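Local atomic coordinates of pyocin-S2 (Pseudomonas aeruginosa, PDB entry 5ODW), a protein that kills sensitive bacterial cells by breaking down their chromosomal DNA and blocking lipid synthesis, the largely helical N-terminal part being the piece described here. Residues P124-T129 and L156-S161; L77-E82 and D107-A112; N71-T76 and I176-Q181; T49-Y54 and S143-S148; K56-L61 and S161-A166. All coordinates share one frame; numbering follows the deposited sequence.

The five contacts lie along an elongated helical domain, the N-terminal part of the toxin, and all five of its helices are joined by helix-helix contacts 2 to 5. Helix 153-204 serves contacts 1, 3 and 5. Contacts 1, 4 and 5 cluster at one end, with centres 11 to 15 Å apart, and touch one another. Contacts 2 and 3 share helix 72-86 on the other side of the chain's centre, their centres 9 Å apart. Contacts 2 and 4 are the most distant pair, about 40 Å between centres. Along the chain, contact 2 closes before contact 1 opens, whereas contacts 3, 4 and 5 join early helices to late ones. Another protein's chain docks at the end holding contacts 1 and 4.

Contact 1 (P124-T129 and L156-S161)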
# COMPACT_ATOMS: atom_id res chain seq x y z
N PRO C 124 -5.44 -18.84 -36.06
CA PRO C 124 -6.65 -18.44 -35.31
C PRO C 124 -6.75 -16.93 -35.08
O PRO C 124 -5.74 -16.27 -34.85
CB PRO C 124 -6.52 -19.20 -33.98
CG PRO C 124 -5.07 -19.58 -33.89
CD PRO C 124 -4.65 -19.82 -35.29
N ALA C 125 -7.97 -16.42 -35.16
CA ALA C 125 -8.23 -14.99 -35.00
C ALA C 125 -8.02 -14.47 -33.58
O ALA C 125 -8.45 -15.07 -32.60
CB ALA C 125 -9.63 -14.64 -35.49
N ASN C 126 -7.34 -13.33 -33.51
CA ASN C 126 -7.03 -12.64 -32.28
C ASN C 126 -6.62 -11.20 -32.63
O ASN C 126 -6.55 -10.84 -33.80
CB ASN C 126 -5.97 -13.37 -31.45
CG ASN C 126 -4.63 -13.41 -32.12
OD1 ASN C 126 -4.24 -12.46 -32.79
ND2 ASN C 126 -3.91 -14.51 -31.94
N LEU C 127 -6.36 -10.38 -31.63
CA LEU C 127 -5.99 -8.99 -31.88
C LEU C 127 -4.71 -8.86 -32.72
O LEU C 127 -4.61 -7.97 -33.56
CB LEU C 127 -5.86 -8.22 -30.57
CG LEU C 127 -7.18 -8.00 -29.84
CD1 LEU C 127 -7.01 -7.08 -28.65
CD2 LEU C 127 -8.20 -7.43 -30.81
N TYR C 128 -3.74 -9.73 -32.47
CA TYR C 128 -2.49 -9.73 -33.20
C TYR C 128 -2.63 -10.04 -34.70
O TYR C 128 -1.92 -9.46 -35.52
CB TYR C 128 -1.52 -10.75 -32.59
CG TYR C 128 -1.00 -10.39 -31.22
CD1 TYR C 128 -0.21 -9.27 -31.03
CD2 TYR C 128 -1.27 -11.19 -30.13
CE1 TYR C 128 0.28 -8.95 -29.78
CE2 TYR C 128 -0.78 -10.88 -28.88
CZ TYR C 128 -0.01 -9.76 -28.71
OH TYR C 128 0.48 -9.46 -27.47
N THR C 129 -3.51 -10.96 -35.05
CA THR C 129 -3.70 -11.37 -36.45
C THR C 129 -4.63 -10.49 -37.28
O THR C 129 -4.77 -10.70 -38.48
CB THR C 129 -4.19 -12.82 -36.57
OG1 THR C 129 -5.58 -12.89 -36.27
CG2 THR C 129 -3.42 -13.74 -35.64
N LEU C 156 7.00 -6.38 -26.62
CA LEU C 156 7.76 -5.84 -27.72
C LEU C 156 8.13 -6.94 -28.72
O LEU C 156 7.93 -6.74 -29.92
CB LEU C 156 9.00 -5.11 -27.17
CG LEU C 156 10.00 -4.52 -28.17
CD1 LEU C 156 9.38 -3.41 -29.02
CD2 LEU C 156 11.20 -3.98 -27.43
N ASP C 157 8.62 -8.11 -28.23
CA ASP C 157 8.99 -9.23 -29.09
C ASP C 157 7.78 -9.79 -29.83
O ASP C 157 7.88 -10.05 -31.03
CB ASP C 157 9.72 -10.32 -28.28
CG ASP C 157 11.20 -10.04 -28.01
OD1 ASP C 157 11.74 -9.06 -28.59
OD2 ASP C 157 11.83 -10.83 -27.24
N ARG C 158 6.63 -9.90 -29.13
CA ARG C 158 5.38 -10.37 -29.72
C ARG C 158 4.85 -9.42 -30.79
O ARG C 158 4.52 -9.87 -31.87
CB ARG C 158 4.33 -10.69 -28.64
CG ARG C 158 3.09 -11.42 -29.19
CD ARG C 158 3.01 -12.89 -28.82
NE ARG C 158 1.63 -13.39 -28.93
CZ ARG C 158 1.18 -14.17 -29.92
NH1 ARG C 158 2.01 -14.59 -30.87
NH2 ARG C 158 -0.09 -14.55 -29.95
N HIS C 159 4.78 -8.10 -30.49
CA HIS C 159 4.29 -7.09 -31.44
C HIS C 159 5.13 -7.03 -32.71
O HIS C 159 4.57 -6.87 -33.79
CB HIS C 159 4.19 -5.69 -30.80
CG HIS C 159 2.92 -5.44 -30.03
ND1 HIS C 159 1.96 -4.55 -30.49
CD2 HIS C 159 2.53 -5.91 -28.82
CE1 HIS C 159 1.01 -4.54 -29.57
NE2 HIS C 159 1.31 -5.34 -28.55
N MET C 160 6.47 -7.18 -32.58
CA MET C 160 7.38 -7.13 -33.73
C MET C 160 7.30 -8.42 -34.57
O MET C 160 7.18 -8.32 -35.79
CB MET C 160 8.83 -6.75 -33.32
CG MET C 160 8.99 -5.35 -32.64
SD MET C 160 8.37 -3.81 -33.41
CE MET C 160 6.76 -3.73 -32.77
N SER C 161 7.30 -9.61 -33.93
CA SER C 161 7.12 -10.91 -34.62
C SER C 161 5.79 -10.95 -35.39
O SER C 161 5.76 -11.41 -36.53
CB SER C 161 7.19 -12.08 -33.63
OG SER C 161 8.46 -12.17 -33.01
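Y128 and H159 bring the two backbones closest, with their CA atoms 7.5 Å apart. Segment 124-129 belongs to the loop between helices 96-121 and 133-148, and 156-161 is regular helix. The loop turns through an Asx motif: N126 OD1 accepts from T129 N at 2.8 Å. In return, N126 N donates to T129 OG1. Y128 projects from this turn onto the helix. Its CG lies beside the backbone N and anti to the carbonyl carbon (chi1 -69°). The ring makes an edge-to-face stack with H159. The Y128 edge at CE1 points to the H159 face, centroids are 5.5 Å apart, and the planes stand at 84°. R158 lies over one face of the tyrosine. Its CG makes a CH-pi contact, 3.9 Å from the Y128 ring centroid. The arginine chain bends at chi2, and its guanidinium passes obliquely by Y128 CD2 and CE2. Q144 bonds Y128 OH through NE2 and H159 NE2 through OE1, while S137 OG bonds H159 ND1. R158 NH2 and the backbone of L127 both bond a chain of another protein, so helix and turn both face that interface. Y128 CE2 comes within 3.5 Å of R158 NE.

Contact 2 (L77-E82 and D107-A112)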
# COMPACT_ATOMS: atom_id res chain seq x y z
N LEU C 77 11.55 -10.83 -59.52
CA LEU C 77 12.11 -11.33 -60.78
C LEU C 77 13.59 -11.76 -60.59
O LEU C 77 14.04 -12.67 -61.29
CB LEU C 77 11.91 -10.37 -61.96
CG LEU C 77 10.44 -10.13 -62.43
CD1 LEU C 77 10.39 -9.12 -63.55
CD2 LEU C 77 9.73 -11.43 -62.86
N LYS C 78 14.28 -11.18 -59.59
CA LYS C 78 15.64 -11.57 -59.23
C LYS C 78 15.61 -12.95 -58.50
O LYS C 78 16.56 -13.74 -58.64
CB LYS C 78 16.32 -10.49 -58.35
CG LYS C 78 17.84 -10.59 -58.28
CD LYS C 78 18.37 -9.89 -57.02
CE LYS C 78 19.74 -10.37 -56.59
NZ LYS C 78 20.15 -9.80 -55.28
N GLU C 79 14.51 -13.24 -57.73
CA GLU C 79 14.34 -14.53 -57.04
C GLU C 79 14.19 -15.61 -58.11
O GLU C 79 14.84 -16.67 -58.05
CB GLU C 79 13.09 -14.54 -56.15
CG GLU C 79 13.24 -13.92 -54.78
CD GLU C 79 12.04 -14.13 -53.87
OE1 GLU C 79 11.40 -15.20 -53.97
OE2 GLU C 79 11.76 -13.24 -53.03
N VAL C 80 13.32 -15.31 -59.11
CA VAL C 80 13.01 -16.12 -60.28
C VAL C 80 14.32 -16.40 -61.03
O VAL C 80 14.60 -17.56 -61.34
CB VAL C 80 11.93 -15.41 -61.17
CG1 VAL C 80 11.80 -16.04 -62.56
CG2 VAL C 80 10.58 -15.38 -60.47
N ASP C 81 15.14 -15.35 -61.24
CA ASP C 81 16.42 -15.46 -61.94
C ASP C 81 17.45 -16.31 -61.18
O ASP C 81 18.18 -17.07 -61.83
CB ASP C 81 16.96 -14.08 -62.34
CG ASP C 81 16.24 -13.45 -63.54
OD1 ASP C 81 15.08 -13.84 -63.82
OD2 ASP C 81 16.83 -12.55 -64.18
N GLU C 82 17.48 -16.25 -59.84
CA GLU C 82 18.36 -17.13 -59.06
C GLU C 82 17.96 -18.61 -59.17
O GLU C 82 18.82 -19.47 -59.36
CB GLU C 82 18.38 -16.71 -57.59
CG GLU C 82 19.44 -15.68 -57.25
CD GLU C 82 20.85 -16.18 -57.51
OE1 GLU C 82 20.99 -17.26 -58.10
OE2 GLU C 82 21.81 -15.48 -57.13
N ASP C 107 5.50 -20.98 -61.28
CA ASP C 107 4.40 -21.68 -60.61
C ASP C 107 4.81 -22.31 -59.27
O ASP C 107 4.07 -22.25 -58.30
CB ASP C 107 3.82 -22.75 -61.53
CG ASP C 107 3.09 -22.18 -62.72
OD1 ASP C 107 3.04 -20.94 -62.85
OD2 ASP C 107 2.56 -22.97 -63.53
N ALA C 108 5.98 -22.95 -59.24
CA ALA C 108 6.51 -23.58 -58.03
C ALA C 108 6.77 -22.53 -56.98
O ALA C 108 6.47 -22.77 -55.80
CB ALA C 108 7.79 -24.35 -58.33
N LEU C 109 7.29 -21.35 -57.42
CA LEU C 109 7.56 -20.22 -56.54
C LEU C 109 6.25 -19.64 -56.04
O LEU C 109 6.12 -19.40 -54.84
CB LEU C 109 8.40 -19.13 -57.22
CG LEU C 109 8.98 -18.05 -56.30
CD1 LEU C 109 9.93 -18.62 -55.25
CD2 LEU C 109 9.66 -16.96 -57.11
N MET C 110 5.28 -19.45 -56.96
CA MET C 110 3.94 -18.94 -56.68
C MET C 110 3.26 -19.80 -55.62
O MET C 110 2.78 -19.25 -54.62
CB MET C 110 3.10 -18.95 -57.97
CG MET C 110 2.03 -17.88 -58.01
SD MET C 110 0.69 -18.25 -59.18
CE MET C 110 1.53 -18.03 -60.75
N ASP C 111 3.28 -21.11 -55.80
CA ASP C 111 2.67 -22.04 -54.86
C ASP C 111 3.34 -21.98 -53.49
O ASP C 111 2.67 -22.07 -52.46
CB ASP C 111 2.70 -23.46 -55.41
CG ASP C 111 1.72 -23.67 -56.55
OD1 ASP C 111 0.98 -22.72 -56.88
OD2 ASP C 111 1.70 -24.78 -57.12
N ALA C 112 4.66 -21.86 -53.47
CA ALA C 112 5.40 -21.79 -52.22
C ALA C 112 4.99 -20.56 -51.43
O ALA C 112 4.83 -20.60 -50.22
CB ALA C 112 6.90 -21.76 -52.50
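L109 projects from helix 96-121 and overlaps V80 and E79 on helix 72-86. This is helix-helix packing within the domain's helical bundle, and it is small, with 109 Å² buried in all. The three residues that touch are buried. The backbones are nearest at V80 and L109, whose CA atoms are 7.8 Å apart. L109 extends with CG opposite the backbone N (chi1 -168°), which sends both of its methyls across the gap. CD2 meets the CG2 methyl of V80 at 3.8 Å, the apolar part of the contact. The two side chains cross at an oblique angle. V80 CG2 is the branch beside its own backbone N. It also touches L179 CD2 on helix 153-204 at 3.9 Å, so this methyl meets two helices. E79 approaches L109 at about a right angle. Its chain is extended beyond CG, and its carboxylate reaches the leucine tip. There the carboxylate meets the methyls by packing alone. K113 forms a long, weak ion pair with E79 OE1. E79 OE2 lies close to E75 OE2, and this pairing of like charges may favour a proton on one of the two carboxylates. At the leucine tip, E79 OE1 lies 3.9 Å from L109 CD1 and 4.0 Å from L109 CD2.

Contact 3 (N71-T76 and I176-Q181); sequences NLKNET and IAILKQ
Among the touching residues of the two segments, the shortest polar bond runs from T76 N to L72 O, at 2.9 Å. It is a regular bond of the first turn of helix 72-86. The CD1 methyl of I178 comes to 3.9 Å from the same L72 O. I178 belongs to helix 153-204 and is the main contributor from that side. Its CG1 branch stands beside the backbone N (chi1 -60°), and the chain beyond is extended. CD1 therefore reaches the helix backbone, 3.9 Å from K73 CA. The other branch, CG2, meets the CG2 methyl of T76 at 3.5 Å. T76 and I178 pass at a slant. T76 turns its methyl to the isoleucine, while its OG1 makes a weak hydrogen bond to Q175 OE1. The short helix axes are 10.4 Å apart at closest approach and cross at -68°. L72 also packs on I171 and A174 of the long helix, beside the I178 site. The lysine K73 contributes mainly the apolar start of its chain. The joint between the two segments is thus apolar and rests on methyl packing, I178 against T76 and the backbone of L72 and K73.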
# COMPACT_ATOMS: atom_id res chain seq x y z
N ASN C 71 10.56 -1.68 -54.65
CA ASN C 71 11.19 -2.49 -55.70
C ASN C 71 10.82 -3.97 -55.72
O ASN C 71 11.68 -4.82 -55.92
CB ASN C 71 12.71 -2.41 -55.57
CG ASN C 71 13.22 -0.99 -55.53
OD1 ASN C 71 12.77 -0.13 -56.28
ND2 ASN C 71 14.19 -0.74 -54.65
N LEU C 72 9.55 -4.30 -55.49
CA LEU C 72 9.14 -5.71 -55.41
C LEU C 72 9.19 -6.46 -56.77
O LEU C 72 9.45 -7.67 -56.77
CB LEU C 72 7.76 -5.89 -54.73
CG LEU C 72 7.54 -7.23 -54.01
CD1 LEU C 72 8.57 -7.46 -52.89
CD2 LEU C 72 6.14 -7.34 -53.50
N LYS C 73 8.94 -5.74 -57.91
CA LYS C 73 8.97 -6.30 -59.28
C LYS C 73 10.34 -6.88 -59.59
O LYS C 73 10.43 -8.01 -60.06
CB LYS C 73 8.61 -5.24 -60.34
CG LYS C 73 7.31 -4.47 -60.10
CD LYS C 73 6.82 -3.74 -61.35
CE LYS C 73 5.68 -2.81 -61.07
NZ LYS C 73 5.02 -2.39 -62.34
N ASN C 74 11.42 -6.12 -59.30
CA ASN C 74 12.82 -6.49 -59.55
C ASN C 74 13.29 -7.53 -58.57
O ASN C 74 13.99 -8.46 -58.96
CB ASN C 74 13.74 -5.27 -59.50
CG ASN C 74 13.22 -4.12 -60.31
OD1 ASN C 74 12.95 -4.24 -61.52
ND2 ASN C 74 12.99 -3.00 -59.63
N GLU C 75 12.91 -7.37 -57.30
CA GLU C 75 13.27 -8.30 -56.24
C GLU C 75 12.73 -9.70 -56.54
O GLU C 75 13.51 -10.66 -56.49
CB GLU C 75 12.77 -7.80 -54.88
CG GLU C 75 13.29 -8.58 -53.68
CD GLU C 75 12.59 -9.89 -53.36
OE1 GLU C 75 11.34 -9.89 -53.23
OE2 GLU C 75 13.30 -10.91 -53.23
N THR C 76 11.43 -9.82 -56.87
CA THR C 76 10.83 -11.12 -57.13
C THR C 76 11.35 -11.69 -58.48
O THR C 76 11.65 -12.89 -58.54
CB THR C 76 9.32 -11.07 -56.96
OG1 THR C 76 8.83 -12.39 -56.70
CG2 THR C 76 8.60 -10.44 -58.11
N ILE C 176 2.45 -12.88 -55.49
CA ILE C 176 1.60 -13.83 -56.21
C ILE C 176 0.98 -13.14 -57.45
O ILE C 176 0.96 -13.74 -58.52
CB ILE C 176 0.55 -14.52 -55.28
CG1 ILE C 176 1.25 -15.35 -54.19
CG2 ILE C 176 -0.39 -15.43 -56.10
CD1 ILE C 176 0.48 -15.65 -53.00
N ALA C 177 0.57 -11.86 -57.30
CA ALA C 177 0.03 -11.03 -58.38
C ALA C 177 1.07 -10.86 -59.49
O ALA C 177 0.73 -11.00 -60.67
CB ALA C 177 -0.39 -9.68 -57.84
N ILE C 178 2.34 -10.61 -59.10
CA ILE C 178 3.49 -10.46 -60.01
C ILE C 178 3.75 -11.77 -60.75
O ILE C 178 4.00 -11.74 -61.95
CB ILE C 178 4.78 -9.92 -59.31
CG1 ILE C 178 4.55 -8.53 -58.66
CG2 ILE C 178 5.94 -9.87 -60.30
CD1 ILE C 178 5.72 -7.96 -57.92
N LEU C 179 3.71 -12.91 -60.02
CA LEU C 179 3.96 -14.24 -60.58
C LEU C 179 2.82 -14.72 -61.46
O LEU C 179 3.10 -15.44 -62.41
CB LEU C 179 4.32 -15.27 -59.50
CG LEU C 179 5.68 -15.07 -58.82
CD1 LEU C 179 5.71 -15.70 -57.44
CD2 LEU C 179 6.81 -15.61 -59.68
N LYS C 180 1.56 -14.32 -61.18
CA LYS C 180 0.37 -14.66 -61.98
C LYS C 180 0.52 -14.02 -63.37
O LYS C 180 0.28 -14.68 -64.38
CB LYS C 180 -0.92 -14.16 -61.30
CG LYS C 180 -2.00 -15.22 -61.17
CD LYS C 180 -2.10 -15.77 -59.74
CE LYS C 180 -3.21 -16.78 -59.56
NZ LYS C 180 -3.32 -17.23 -58.14
N GLN C 181 0.95 -12.73 -63.41
CA GLN C 181 1.19 -11.96 -64.63
C GLN C 181 2.41 -12.50 -65.38
O GLN C 181 2.36 -12.56 -66.61
CB GLN C 181 1.35 -10.46 -64.32
CG GLN C 181 1.45 -9.58 -65.58
CD GLN C 181 1.44 -8.09 -65.30
OE1 GLN C 181 1.26 -7.66 -64.16
NE2 GLN C 181 1.62 -7.26 -66.33

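Contact 4 (T49-Y54 and S143-S148); sequences TGMQEY and SQLLAS
G50 is the first residue of 49-54 to touch 143-148. It has no side chain, so its CA meets the partner directly, 4.0 Å from L145 CD1. The CA atoms of G50 and L145 are 7.8 Å apart, the nearest pair of the two backbones. The carbonyl oxygen of G50 accepts from Y54 N at 3.1 Å, a regular bond within the helix. M51 follows, and its sulfur SD lies 4.3 Å from the same L145 CD1, a loose apolar contact. One leucine methyl therefore meets both G50 and M51. L145 places it there with CG beside the backbone N and opposite the carbonyl carbon (chi1 -68°). M51 packs further on E138, Y141 and Q142, and L145 packs on Y152, in the link to helix 153-204. Y54 closes the segment. Its ring meets that of Y141, with planes at about 35°, and the Y141 hydroxyl is bonded to G50 O. At the far end of 143-148, S148 OG donates to Q144 O at 2.6 Å. S148 N bonds the same oxygen at 2.9 Å from the opposite face of its plane. Beyond this, A147 O bonds an aromatic side chain on the chain of another protein. At G50 the bare CA lets the methyl of L145 sit against the backbone. The arrangement is small helix-helix packing in a helical bundle, at the end of the domain that also meets its partner protein.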
# COMPACT_ATOMS: atom_id res chain seq x y z
N THR C 49 11.03 3.51 -21.31
CA THR C 49 12.03 2.76 -22.09
C THR C 49 11.34 1.76 -23.05
O THR C 49 11.86 1.52 -24.14
CB THR C 49 13.12 2.14 -21.20
OG1 THR C 49 12.53 1.19 -20.32
CG2 THR C 49 13.90 3.17 -20.39
N GLY C 50 10.17 1.26 -22.66
CA GLY C 50 9.38 0.35 -23.49
C GLY C 50 8.87 1.01 -24.75
O GLY C 50 8.93 0.42 -25.84
N MET C 51 8.40 2.26 -24.60
CA MET C 51 7.90 3.09 -25.69
C MET C 51 9.04 3.51 -26.62
O MET C 51 8.87 3.48 -27.84
CB MET C 51 7.13 4.30 -25.12
CG MET C 51 5.72 3.95 -24.55
SD MET C 51 4.70 2.66 -25.38
CE MET C 51 4.27 3.49 -26.91
N GLN C 52 10.22 3.84 -26.01
CA GLN C 52 11.50 4.21 -26.63
C GLN C 52 12.03 3.04 -27.48
O GLN C 52 12.51 3.27 -28.59
CB GLN C 52 12.51 4.58 -25.53
CG GLN C 52 13.87 5.09 -26.00
CD GLN C 52 14.93 4.93 -24.92
OE1 GLN C 52 14.81 5.49 -23.81
NE2 GLN C 52 15.98 4.17 -25.21
N GLU C 53 11.97 1.79 -26.95
CA GLU C 53 12.44 0.58 -27.64
C GLU C 53 11.52 0.20 -28.79
O GLU C 53 11.99 -0.32 -29.81
CB GLU C 53 12.62 -0.60 -26.67
CG GLU C 53 13.80 -0.48 -25.71
CD GLU C 53 15.13 -0.18 -26.36
OE1 GLU C 53 15.62 -1.04 -27.13
OE2 GLU C 53 15.68 0.92 -26.11
N TYR C 54 10.20 0.48 -28.64
CA TYR C 54 9.16 0.22 -29.64
C TYR C 54 9.39 1.11 -30.84
O TYR C 54 9.43 0.61 -31.96
CB TYR C 54 7.76 0.46 -29.05
CG TYR C 54 6.64 0.14 -30.03
CD1 TYR C 54 6.21 1.08 -30.96
CD2 TYR C 54 6.02 -1.11 -30.03
CE1 TYR C 54 5.23 0.79 -31.89
CE2 TYR C 54 5.00 -1.41 -30.93
CZ TYR C 54 4.62 -0.46 -31.86
OH TYR C 54 3.62 -0.73 -32.76
N SER C 143 -1.05 0.14 -23.90
CA SER C 143 -2.15 -0.29 -23.04
C SER C 143 -1.74 -1.52 -22.25
O SER C 143 -2.04 -1.60 -21.05
CB SER C 143 -3.38 -0.62 -23.86
OG SER C 143 -3.75 0.49 -24.65
N GLN C 144 -1.02 -2.46 -22.90
CA GLN C 144 -0.50 -3.68 -22.28
C GLN C 144 0.56 -3.36 -21.23
O GLN C 144 0.52 -3.96 -20.16
CB GLN C 144 0.06 -4.63 -23.33
CG GLN C 144 -1.04 -5.39 -24.05
CD GLN C 144 -0.54 -6.19 -25.20
OE1 GLN C 144 0.09 -5.67 -26.11
NE2 GLN C 144 -0.86 -7.48 -25.20
N LEU C 145 1.46 -2.39 -21.50
CA LEU C 145 2.50 -1.95 -20.54
C LEU C 145 1.87 -1.31 -19.30
O LEU C 145 2.25 -1.65 -18.17
CB LEU C 145 3.52 -0.97 -21.18
CG LEU C 145 4.49 -1.49 -22.28
CD1 LEU C 145 5.57 -0.49 -22.54
CD2 LEU C 145 5.14 -2.81 -21.91
N LEU C 146 0.88 -0.41 -19.51
CA LEU C 146 0.13 0.31 -18.47
C LEU C 146 -0.73 -0.63 -17.60
O LEU C 146 -0.71 -0.52 -16.38
CB LEU C 146 -0.71 1.44 -19.09
CG LEU C 146 0.07 2.66 -19.64
CD1 LEU C 146 -0.72 3.37 -20.69
CD2 LEU C 146 0.39 3.64 -18.56
N ALA C 147 -1.42 -1.59 -18.24
CA ALA C 147 -2.26 -2.60 -17.57
C ALA C 147 -1.46 -3.65 -16.81
O ALA C 147 -1.84 -3.97 -15.70
CB ALA C 147 -3.16 -3.30 -18.59
N SER C 148 -0.37 -4.19 -17.40
CA SER C 148 0.43 -5.24 -16.78
C SER C 148 1.43 -4.76 -15.74
O SER C 148 1.79 -5.54 -14.87
CB SER C 148 1.14 -6.08 -17.83
OG SER C 148 2.11 -5.35 -18.56

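Contact 5 (K56-L61 and S161-A166); sequences KLRSTL and SELAKA
L61 and L163 make the heart of this contact. L61 places CG on the far side from its backbone N (chi1 -166°), and its branch reaches over to helix 153-204. There its CD2 methyl touches L163 CB at 3.5 Å. The same CD2 lies 4.3 Å from A164 N, so it rests against the start of the next residue as well. L163 differs, with CG beside the backbone N and anti to the carbonyl carbon (chi1 -65°), and then extends. The two leucines meet at about a right angle. The CD1 methyl of L163 continues to R58, where it lies 3.9 Å from CD. R58 bends at chi2 and crosses the leucine at about a right angle, CD against its CD1, with the guanidinium oblique to that methyl. NH1 of R58 is 4.1 Å from L163 CD1. The charged end is held elsewhere: NE makes a salt bridge with D62 OD1, and NH1 bonds both P134 O and Y54 OH. This is nearly parallel packing in the helical bundle. The short axes of 56-61 and 161-166 approach to 11.1 Å, and their N-to-C directions differ by 15°. Helix 133-148 adds a third wall, since F133 and S137 touch L163. Y167 lies against L61 from further along the long helix. Near the end of the first segment, T60 OG1 donates to L57 O at 2.7 Å. The hydroxyl sits above the plane of that carbonyl. L61 N bonds only weakly back to L57 O, at 3.2 Å, and to R58 O, at 3.4 Å.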
# COMPACT_ATOMS: atom_id res chain seq x y z
N LYS C 56 12.09 2.59 -31.81
CA LYS C 56 13.36 2.17 -32.44
C LYS C 56 13.16 0.99 -33.39
O LYS C 56 13.57 1.05 -34.55
CB LYS C 56 14.43 1.81 -31.39
CG LYS C 56 15.10 3.03 -30.76
CD LYS C 56 16.38 2.65 -30.03
CE LYS C 56 16.60 3.54 -28.82
NZ LYS C 56 17.67 3.02 -27.93
N LEU C 57 12.51 -0.08 -32.89
CA LEU C 57 12.28 -1.29 -33.68
C LEU C 57 11.23 -1.13 -34.78
O LEU C 57 11.42 -1.66 -35.88
CB LEU C 57 11.96 -2.48 -32.78
CG LEU C 57 13.15 -3.13 -32.11
CD1 LEU C 57 12.74 -3.75 -30.80
CD2 LEU C 57 13.80 -4.16 -33.01
N ARG C 58 10.12 -0.41 -34.47
CA ARG C 58 9.02 -0.17 -35.41
C ARG C 58 9.51 0.52 -36.66
O ARG C 58 9.14 0.07 -37.74
CB ARG C 58 7.84 0.58 -34.75
CG ARG C 58 6.62 0.85 -35.65
CD ARG C 58 5.72 -0.36 -35.90
NE ARG C 58 4.79 -0.11 -37.01
CZ ARG C 58 3.46 -0.06 -36.90
NH1 ARG C 58 2.87 -0.22 -35.72
NH2 ARG C 58 2.72 0.16 -37.98
N SER C 59 10.37 1.56 -36.57
CA SER C 59 10.91 2.24 -37.76
C SER C 59 11.74 1.31 -38.70
O SER C 59 11.46 1.26 -39.90
CB SER C 59 11.70 3.49 -37.38
OG SER C 59 12.52 3.23 -36.25
N THR C 60 12.68 0.51 -38.12
CA THR C 60 13.54 -0.46 -38.83
C THR C 60 12.78 -1.60 -39.50
O THR C 60 13.31 -2.21 -40.43
CB THR C 60 14.60 -1.03 -37.90
OG1 THR C 60 14.00 -1.27 -36.64
CG2 THR C 60 15.80 -0.11 -37.74
N LEU C 61 11.56 -1.88 -39.03
CA LEU C 61 10.66 -2.90 -39.54
C LEU C 61 9.75 -2.30 -40.63
O LEU C 61 9.47 -2.96 -41.64
CB LEU C 61 9.83 -3.40 -38.36
CG LEU C 61 9.05 -4.70 -38.52
CD1 LEU C 61 9.93 -5.91 -38.25
CD2 LEU C 61 7.89 -4.73 -37.55
N SER C 161 7.30 -9.61 -33.93
CA SER C 161 7.12 -10.91 -34.62
C SER C 161 5.79 -10.95 -35.39
O SER C 161 5.76 -11.41 -36.53
CB SER C 161 7.19 -12.08 -33.63
OG SER C 161 8.46 -12.17 -33.01
N GLU C 162 4.71 -10.41 -34.79
CA GLU C 162 3.35 -10.32 -35.34
C GLU C 162 3.24 -9.30 -36.49
O GLU C 162 2.36 -9.44 -37.33
CB GLU C 162 2.32 -10.01 -34.23
CG GLU C 162 2.03 -11.17 -33.29
CD GLU C 162 1.33 -12.38 -33.89
OE1 GLU C 162 0.52 -12.20 -34.83
OE2 GLU C 162 1.57 -13.50 -33.39
N LEU C 163 4.11 -8.27 -36.50
CA LEU C 163 4.17 -7.24 -37.55
C LEU C 163 5.10 -7.70 -38.65
O LEU C 163 4.95 -7.27 -39.79
CB LEU C 163 4.64 -5.89 -36.98
CG LEU C 163 3.70 -5.22 -35.98
CD1 LEU C 163 4.33 -4.00 -35.40
CD2 LEU C 163 2.39 -4.83 -36.61
N ALA C 164 6.08 -8.59 -38.33
CA ALA C 164 6.99 -9.18 -39.31
C ALA C 164 6.11 -10.04 -40.22
O ALA C 164 6.18 -9.89 -41.44
CB ALA C 164 8.06 -10.03 -38.63
N LYS C 165 5.21 -10.83 -39.63
CA LYS C 165 4.24 -11.65 -40.38
C LYS C 165 3.21 -10.83 -41.19
O LYS C 165 2.90 -11.17 -42.32
CB LYS C 165 3.55 -12.63 -39.44
CG LYS C 165 4.43 -13.77 -38.98
CD LYS C 165 3.78 -14.55 -37.86
CE LYS C 165 4.62 -15.75 -37.45
NZ LYS C 165 4.45 -16.90 -38.38
N ALA C 166 2.67 -9.78 -40.58
CA ALA C 166 1.73 -8.84 -41.22
C ALA C 166 2.31 -8.24 -42.52
O ALA C 166 1.65 -8.21 -43.57
CB ALA C 166 1.37 -7.73 -40.24